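Side-chain contacts in acetoacetate decarboxylase (Sphingomonas wittichii, PDB 5UPB), which belongs to the acetoacetate decarboxylase-like enzymes, whose classical members split acetoacetate into acetone and carbon dioxide, although its own reaction may differ: residues Leu128-Pro133 with Thr242-Phe247; Gly172-Arg177 with Gly210-Gly215. All coordinates share one frame; numbering follows the deposited sequence.

Contact 1: residues Leu128-Pro133 with Thr242-Phe247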
# COMPACT_ATOMS: atom_id res chain seq x y z
N LEU A 128 14.43 -0.10 0.23
CA LEU A 128 15.88 -0.31 0.21
C LEU A 128 16.14 -1.69 -0.36
O LEU A 128 15.61 -2.69 0.15
CB LEU A 128 16.47 -0.21 1.61
CG LEU A 128 17.96 -0.60 1.67
CD1 LEU A 128 18.81 0.35 0.85
CD2 LEU A 128 18.46 -0.61 3.10
N ALA A 129 16.92 -1.77 -1.44
CA ALA A 129 17.30 -3.06 -2.01
C ALA A 129 18.81 -3.24 -1.90
O ALA A 129 19.56 -2.42 -2.42
CB ALA A 129 16.88 -3.19 -3.46
N ARG A 130 19.22 -4.30 -1.24
CA ARG A 130 20.63 -4.73 -1.22
C ARG A 130 20.72 -6.17 -1.70
O ARG A 130 19.77 -6.96 -1.55
CB ARG A 130 21.27 -4.58 0.16
CG ARG A 130 21.03 -3.23 0.72
CD ARG A 130 21.98 -2.83 1.84
NE ARG A 130 22.15 -3.84 2.87
CZ ARG A 130 23.15 -3.85 3.76
NH1 ARG A 130 24.08 -2.88 3.79
NH2 ARG A 130 23.19 -4.82 4.64
N PRO A 131 21.84 -6.54 -2.32
CA PRO A 131 22.00 -7.91 -2.82
C PRO A 131 22.03 -8.93 -1.69
O PRO A 131 22.79 -8.80 -0.72
CB PRO A 131 23.32 -7.85 -3.57
CG PRO A 131 24.12 -6.76 -2.87
CD PRO A 131 23.08 -5.75 -2.45
N HIS A 132 21.20 -9.94 -1.82
CA HIS A 132 21.14 -10.95 -0.78
C HIS A 132 22.37 -11.85 -0.86
O HIS A 132 22.71 -12.33 -1.95
CB HIS A 132 19.86 -11.76 -0.92
CG HIS A 132 19.58 -12.64 0.26
ND1 HIS A 132 20.30 -13.77 0.54
CD2 HIS A 132 18.65 -12.53 1.25
CE1 HIS A 132 19.84 -14.33 1.65
NE2 HIS A 132 18.82 -13.60 2.08
N PRO A 133 23.05 -12.13 0.25
CA PRO A 133 24.29 -12.94 0.18
C PRO A 133 24.08 -14.31 -0.44
O PRO A 133 25.04 -14.91 -0.96
CB PRO A 133 24.71 -13.07 1.65
CG PRO A 133 24.10 -11.95 2.34
CD PRO A 133 22.79 -11.66 1.63
N THR A 242 27.14 2.10 2.37
CA THR A 242 26.08 1.24 2.90
C THR A 242 26.67 0.48 4.08
O THR A 242 27.87 0.18 4.09
CB THR A 242 25.50 0.27 1.82
OG1 THR A 242 24.34 -0.40 2.33
CG2 THR A 242 26.56 -0.79 1.37
N TYR A 243 25.86 0.24 5.09
CA TYR A 243 26.37 -0.30 6.34
C TYR A 243 25.22 -0.78 7.18
O TYR A 243 24.03 -0.52 6.90
CB TYR A 243 27.19 0.73 7.10
CG TYR A 243 26.42 1.97 7.47
CD1 TYR A 243 26.28 3.00 6.57
CD2 TYR A 243 25.88 2.13 8.74
CE1 TYR A 243 25.60 4.16 6.92
CE2 TYR A 243 25.21 3.26 9.10
CZ TYR A 243 25.08 4.29 8.19
OH TYR A 243 24.41 5.43 8.56
N SER A 244 25.58 -1.43 8.28
CA SER A 244 24.61 -1.84 9.29
C SER A 244 24.80 -1.02 10.55
O SER A 244 25.91 -0.59 10.90
CB SER A 244 24.71 -3.33 9.57
OG SER A 244 24.47 -4.02 8.37
N TYR A 245 23.69 -0.87 11.26
CA TYR A 245 23.62 0.05 12.37
C TYR A 245 22.68 -0.46 13.43
O TYR A 245 21.57 -0.92 13.14
CB TYR A 245 23.04 1.33 11.72
CG TYR A 245 22.75 2.53 12.55
CD1 TYR A 245 23.48 2.84 13.65
CD2 TYR A 245 21.67 3.35 12.23
CE1 TYR A 245 23.21 3.95 14.39
CE2 TYR A 245 21.37 4.46 12.97
CZ TYR A 245 22.14 4.76 14.05
OH TYR A 245 21.83 5.87 14.82
N GLY A 246 23.08 -0.25 14.67
CA GLY A 246 22.24 -0.59 15.80
C GLY A 246 22.32 0.54 16.80
O GLY A 246 23.38 1.16 16.98
N PHE A 247 21.21 0.77 17.51
CA PHE A 247 21.23 1.84 18.50
C PHE A 247 20.08 1.65 19.48
O PHE A 247 19.12 0.91 19.23
CB PHE A 247 21.14 3.21 17.82
CG PHE A 247 19.91 3.42 16.93
CD1 PHE A 247 19.91 3.04 15.59
CD2 PHE A 247 18.79 3.99 17.45
CE1 PHE A 247 18.77 3.23 14.80
CE2 PHE A 247 17.63 4.19 16.64
CZ PHE A 247 17.66 3.80 15.33

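Contact 2: residues Gly172-Arg177 with Gly210-Gly215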
# COMPACT_ATOMS: atom_id res chain seq x y z
N GLY A 172 35.79 5.59 9.24
CA GLY A 172 36.28 6.73 8.47
C GLY A 172 35.36 7.18 7.35
O GLY A 172 35.50 8.30 6.85
N ASP A 173 34.55 6.27 6.82
CA ASP A 173 33.66 6.55 5.71
C ASP A 173 32.31 7.11 6.15
O ASP A 173 31.49 7.46 5.30
CB ASP A 173 33.48 5.29 4.87
CG ASP A 173 34.81 4.80 4.29
OD1 ASP A 173 35.50 5.62 3.64
OD2 ASP A 173 35.14 3.60 4.45
N LEU A 174 32.06 7.20 7.46
CA LEU A 174 30.85 7.80 7.99
C LEU A 174 31.16 9.21 8.45
O LEU A 174 32.25 9.50 8.91
CB LEU A 174 30.31 7.00 9.16
CG LEU A 174 30.21 5.49 8.88
CD1 LEU A 174 29.72 4.73 10.09
CD2 LEU A 174 29.29 5.26 7.70
N ARG A 175 30.18 10.10 8.33
CA ARG A 175 30.34 11.45 8.85
C ARG A 175 29.50 11.60 10.11
O ARG A 175 28.42 12.20 10.13
CB ARG A 175 29.99 12.48 7.78
CG ARG A 175 30.97 12.55 6.59
CD ARG A 175 31.05 11.35 5.70
NE ARG A 175 31.90 11.62 4.54
CZ ARG A 175 32.45 10.71 3.74
NH1 ARG A 175 32.26 9.40 3.93
NH2 ARG A 175 33.20 11.10 2.73
N SER A 176 30.05 11.06 11.19
CA SER A 176 29.38 10.96 12.47
C SER A 176 29.36 12.29 13.20
O SER A 176 30.41 12.94 13.39
CB SER A 176 30.06 9.90 13.33
OG SER A 176 31.37 10.33 13.68
N ARG A 177 28.17 12.68 13.65
CA ARG A 177 27.98 13.85 14.49
C ARG A 177 27.13 13.34 15.65
O ARG A 177 26.02 12.84 15.42
CB ARG A 177 27.31 14.98 13.69
CG ARG A 177 28.17 15.40 12.47
CD ARG A 177 27.52 16.41 11.52
NE ARG A 177 27.44 17.75 12.12
CZ ARG A 177 28.41 18.66 12.12
NH1 ARG A 177 29.60 18.43 11.57
NH2 ARG A 177 28.18 19.83 12.69
N GLY A 210 28.78 -1.19 11.54
CA GLY A 210 29.67 -2.23 11.04
C GLY A 210 29.23 -2.65 9.65
O GLY A 210 28.29 -2.09 9.09
N ASP A 211 29.93 -3.63 9.10
CA ASP A 211 29.68 -4.12 7.74
C ASP A 211 29.55 -2.98 6.75
O ASP A 211 28.56 -2.83 6.03
CB ASP A 211 28.45 -5.03 7.72
CG ASP A 211 28.67 -6.31 8.51
OD1 ASP A 211 29.54 -7.10 8.08
OD2 ASP A 211 28.05 -6.51 9.58
N ILE A 212 30.57 -2.17 6.74
CA ILE A 212 30.61 -0.92 5.98
C ILE A 212 31.26 -1.15 4.63
O ILE A 212 32.33 -1.80 4.52
CB ILE A 212 31.36 0.16 6.77
CG1 ILE A 212 30.74 0.34 8.14
CG2 ILE A 212 31.36 1.46 6.03
CD1 ILE A 212 31.63 1.18 9.10
N TRP A 213 30.61 -0.63 3.58
CA TRP A 213 31.11 -0.65 2.21
C TRP A 213 30.98 0.74 1.59
O TRP A 213 29.95 1.39 1.72
CB TRP A 213 30.35 -1.66 1.35
CG TRP A 213 30.44 -3.06 1.91
CD1 TRP A 213 29.66 -3.60 2.88
CD2 TRP A 213 31.35 -4.09 1.52
NE1 TRP A 213 30.04 -4.90 3.14
CE2 TRP A 213 31.06 -5.23 2.30
CE3 TRP A 213 32.40 -4.15 0.59
CZ2 TRP A 213 31.80 -6.42 2.20
CZ3 TRP A 213 33.12 -5.35 0.49
CH2 TRP A 213 32.80 -6.46 1.27
N ALA A 214 32.03 1.19 0.92
CA ALA A 214 32.05 2.49 0.27
C ALA A 214 31.94 2.28 -1.23
O ALA A 214 32.20 1.20 -1.75
CB ALA A 214 33.34 3.26 0.59
N GLY A 215 31.58 3.33 -1.95
CA GLY A 215 31.47 3.16 -3.39
C GLY A 215 31.06 4.43 -4.07
O GLY A 215 31.16 5.52 -3.51

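Contact 1: residues Leu128-Pro133 with Thr242-Phe247
Arg-130 shows how one long side chain can join two separate parts of a fold: leaving the end of strand 125-129, it reaches across to Thr-242 on strand 235-249, which pairs antiparallel with strands 21-34 and 206-221 in the beta-rich acetoacetate decarboxylase fold. NH1 donates to Thr-242 OG1 at 2.9 Å, with an N-H...O angle of 161° and the hydroxyl lying at the edge of the guanidinium, close to its plane. A bend at chi3 (-48°) folds the arginine chain round this oxygen, bringing Arg-130 CD to 3.4 Å from Thr-242 OG1. On the threonine, chi1 of -171° turns the hydroxyl opposite its own backbone nitrogen and toward the arginine. OG1 is also hydrogen-bonded to Met-27 O on strand 21-34, a carbonyl that can only accept, so the hydroxyl accepts one hydrogen bond and donates another. Asp-26 serves two neighbours: OD1 bonds Ser-244 OG, while OD2 forms a long, weak ion pair with Arg-130 NH2. His-132, farther along the loop, bonds Asp-26 of the second subunit, placing the contact near an interface. Arg-130 NH2 merely passes Ser-244 OG, 4.0 Å away and oblique to the guanidinium plane.

Contact 2: residues Gly172-Arg177 with Gly210-Gly215
The carboxylate of Asp-173, which rests beside the methyl of Ala-214, is held by both of its oxygens: OD1 forms a salt bridge with Arg-167 NH2, and OD2 accepts a hydrogen bond from Asp-170 N. It illustrates how a loop can settle on a beta sheet by apolar contact while its acid is tied down by residues just before it in the chain. Here the connection between strands 156-166 and 179-186 covers part of strand 206-221 in the acetoacetate decarboxylase fold. The two backbones come no closer than 7.0 Å between Asp-173 CA and Ala-214 CA, which leaves the meeting to side chains. Asp-173 CG lies 4.3 Å from Ala-214 CB, a loose van der Waals approach in which the acid contributes bulk and turns its charge to Arg-167.

The second point of touch is purely apolar, and in it Leu-174 and Ile-212 reach toward each other tip to tip. Both chains are extended at chi2 (178° in the leucine, 167° in the isoleucine), which carries each CD1 as far as possible from its own CA and lets the methyls span the gap. Val-241 and Tyr-243 of the neighbouring strand 235-249 pack against both residues, so the pair sits over the sheet as part of a wider apolar patch. Ile-212 and Ala-214 point to the loop, whereas Trp-213 between them points away. Beyond the leucine the loop is fastened through its backbone, with Arg-175 N bonded to Tyr-31 OH and Arg-175 O to Tyr-98 OH. Where the two apolar tips meet, Leu-174 CD1 lies 4.2 Å from Ile-212 CD1.

In the fold
From the N terminus, strand 21-34 comes first and later flanks strand 235-249. Residues 128-133 then open the longer loop: 108 residues pass before contact 1 closes it at Thr-242. Within that span the chain runs through strands 146-153 and 156-166, reaches 172-177, and returns 32 residues later at 210-215 to complete contact 2, so the shorter closure falls wholly inside the longer and the two do not cross. Their later segments are antiparallel neighbours, with probable hydrogen bonds from Trp-213 N to Thr-242 O and from Ser-244 N to Gly-210 O, each 2.9 Å. Strands 206-221 and 235-249 thus connect the two contacts, and both contacts touch the second subunit.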